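Local coordinates for Lmo0181 protein (PDB 5F7V) that binds the cyclic glucan cycloalternan and probably delivers it to an ABC transporter as a membrane-anchored extracellular solute-binding lipoprotein, at residues A[137-142]-A[161-166]. Sequence-based numbering, arbitrary orientation.
Sequences DLFDKA and KKLTDA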
loop_
_atom_site.group_PDB
_atom_site.type_symbol
_atom_site.label_atom_id
_atom_site.label_comp_id
_atom_site.label_asym_id
_atom_site.label_seq_id
_atom_site.Cartn_x
_atom_site.Cartn_y
_atom_site.Cartn_z
ATOM N N ASP A 137 -17.320 18.908 1.284
ATOM C CA ASP A 137 -17.747 20.231 0.786
ATOM C C ASP A 137 -18.271 20.060 -0.638
ATOM O O ASP A 137 -19.321 20.625 -0.982
ATOM C CB ASP A 137 -16.595 21.255 0.754
ATOM C CG ASP A 137 -16.107 21.742 2.094
ATOM O OD1 ASP A 137 -16.455 21.163 3.131
ATOM O OD2 ASP A 137 -15.409 22.784 2.068
ATOM N N LEU A 138 -17.573 19.306 -1.485
ATOM C CA LEU A 138 -18.054 19.074 -2.830
ATOM C C LEU A 138 -19.363 18.299 -2.877
ATOM O O LEU A 138 -20.276 18.612 -3.638
ATOM C CB LEU A 138 -17.002 18.374 -3.691
ATOM C CG LEU A 138 -15.799 19.212 -4.143
ATOM C CD1 LEU A 138 -14.756 18.307 -4.771
ATOM C CD2 LEU A 138 -16.232 20.323 -5.093
ATOM N N PHE A 139 -19.483 17.278 -2.034
ATOM C CA PHE A 139 -20.737 16.525 -1.967
ATOM C C PHE A 139 -21.896 17.427 -1.571
ATOM O O PHE A 139 -22.982 17.428 -2.175
ATOM C CB PHE A 139 -20.629 15.363 -0.985
ATOM C CG PHE A 139 -20.073 14.094 -1.582
ATOM C CD1 PHE A 139 -18.726 13.957 -1.923
ATOM C CD2 PHE A 139 -20.928 13.025 -1.839
ATOM C CE1 PHE A 139 -18.258 12.772 -2.447
ATOM C CE2 PHE A 139 -20.441 11.829 -2.370
ATOM C CZ PHE A 139 -19.115 11.706 -2.698
ATOM N N ASP A 140 -21.655 18.244 -0.551
ATOM C CA ASP A 140 -22.717 19.114 -0.008
ATOM C C ASP A 140 -23.127 20.158 -1.026
ATOM O O ASP A 140 -24.327 20.433 -1.216
ATOM C CB ASP A 140 -22.214 19.824 1.255
ATOM C CG ASP A 140 -22.092 18.933 2.460
ATOM O OD1 ASP A 140 -22.474 17.748 2.408
ATOM O OD2 ASP A 140 -21.622 19.442 3.518
ATOM N N LYS A 141 -22.140 20.734 -1.702
ATOM C CA LYS A 141 -22.413 21.759 -2.714
ATOM C C LYS A 141 -23.311 21.222 -3.818
ATOM O O LYS A 141 -24.216 21.904 -4.256
ATOM C CB LYS A 141 -21.121 22.338 -3.296
ATOM C CG LYS A 141 -21.265 23.580 -4.175
ATOM C CD LYS A 141 -19.902 23.942 -4.783
ATOM C CE LYS A 141 -19.890 25.000 -5.876
ATOM N NZ LYS A 141 -18.829 26.009 -5.616
ATOM N N ALA A 142 -23.066 19.995 -4.243
ATOM C CA ALA A 142 -23.847 19.336 -5.295
ATOM C C ALA A 142 -25.134 18.686 -4.798
ATOM O O ALA A 142 -25.971 18.261 -5.603
ATOM C CB ALA A 142 -22.973 18.313 -6.025
ATOM N N LYS A 161 -20.577 10.971 -11.449
ATOM C CA LYS A 161 -21.105 11.714 -12.575
ATOM C C LYS A 161 -21.751 13.017 -12.110
ATOM O O LYS A 161 -21.501 14.092 -12.695
ATOM C CB LYS A 161 -22.086 10.834 -13.378
ATOM C CG LYS A 161 -21.396 9.731 -14.176
ATOM C CD LYS A 161 -22.374 8.678 -14.713
ATOM C CE LYS A 161 -21.611 7.533 -15.326
ATOM N NZ LYS A 161 -22.557 6.476 -15.781
ATOM N N LYS A 162 -22.546 13.000 -11.052
ATOM C CA LYS A 162 -23.177 14.214 -10.565
ATOM C C LYS A 162 -22.186 15.188 -9.938
ATOM O O LYS A 162 -22.429 16.372 -9.976
ATOM C CB LYS A 162 -24.245 13.862 -9.528
ATOM C CG LYS A 162 -25.401 13.111 -10.168
ATOM C CD LYS A 162 -26.580 12.872 -9.221
ATOM C CE LYS A 162 -26.273 11.856 -8.146
ATOM N NZ LYS A 162 -27.403 11.611 -7.210
ATOM N N LEU A 163 -21.030 14.703 -9.501
ATOM C CA LEU A 163 -20.024 15.536 -8.868
ATOM C C LEU A 163 -19.001 16.066 -9.849
ATOM O O LEU A 163 -18.179 16.888 -9.455
ATOM C CB LEU A 163 -19.326 14.774 -7.738
ATOM C CG LEU A 163 -20.210 14.545 -6.504
ATOM C CD1 LEU A 163 -19.770 13.327 -5.694
ATOM C CD2 LEU A 163 -20.377 15.775 -5.671
ATOM N N THR A 164 -19.024 15.612 -11.083
ATOM C CA THR A 164 -18.085 16.154 -12.093
ATOM C C THR A 164 -18.606 17.461 -12.632
ATOM O O THR A 164 -19.766 17.556 -13.010
ATOM C CB THR A 164 -17.911 15.102 -13.195
ATOM O OG1 THR A 164 -17.333 13.926 -12.593
ATOM C CG2 THR A 164 -16.978 15.633 -14.274
ATOM N N ASP A 165 -17.733 18.467 -12.654
ATOM C CA ASP A 165 -18.067 19.810 -13.132
ATOM C C ASP A 165 -16.915 20.238 -14.020
ATOM O O ASP A 165 -15.913 20.802 -13.560
ATOM C CB ASP A 165 -18.269 20.732 -11.937
ATOM C CG ASP A 165 -18.657 22.130 -12.337
ATOM O OD1 ASP A 165 -18.865 22.445 -13.546
ATOM O OD2 ASP A 165 -18.759 22.931 -11.377
ATOM N N ALA A 166 -17.029 19.833 -15.275
ATOM C CA ALA A 166 -15.899 19.921 -16.202
ATOM C C ALA A 166 -15.377 21.337 -16.364
ATOM O O ALA A 166 -14.172 21.528 -16.356
ATOM C CB ALA A 166 -16.254 19.330 -17.564
#
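Leu-163 sets its forked end against the helix of residues 137-142, with its two methyls doing separate jobs. CD1 of Leu-163 sits over one face of the Phe-139 ring, 3.6 Å from the centroid and only 16° off the ring normal, which meets the geometry of a CH-pi contact. The methyl is displaced slightly toward the rim: CZ of Phe-139 is nearest to CD1 of Leu-163 at 3.5 Å, whereas CG of Phe-139 is 4.2 Å from the same methyl. CD2 of Leu-163 turns to the helix itself, packing 3.6 Å from CB of Ala-142 and 3.5 Å from the carbonyl O of Leu-138. That oxygen also accepts the backbone bond from N of Ala-142, so the methyl rests against a polar atom already engaged.

The CA–CB bond of Phe-139 points away from residues 161-166, yet with CG anti to the carbonyl carbon (chi1 -87°) the ring reaches back and offers its face to Leu-163. The two side chains cross at about a right angle. Contact is narrow, 187 Å² buried in all, and Leu-163 supplies 100 Å² of it; Phe-139 and Leu-163 are buried, while Ala-142 and Lys-162 are themselves exposed.

Beyond this first shell, Tyr-134 meets the Phe-139 ring edge-to-face, and Ala-246 of strand 245-251 touches Leu-138, Phe-139 and Leu-163 alike, placing the cluster against the sheet. Asn-135 OD1 bonds to N of Leu-138 near the start of the helix. At the other partner, OG1 of Thr-164 bonds to O of Ala-160 and N of Gly-172, tying the chain just after Leu-163 to the preceding helix and the following strand. The arrangement is peripheral helix-to-helix packing on a sheet, as in the alpha/beta lobes of periplasmic-binding-protein-like folds.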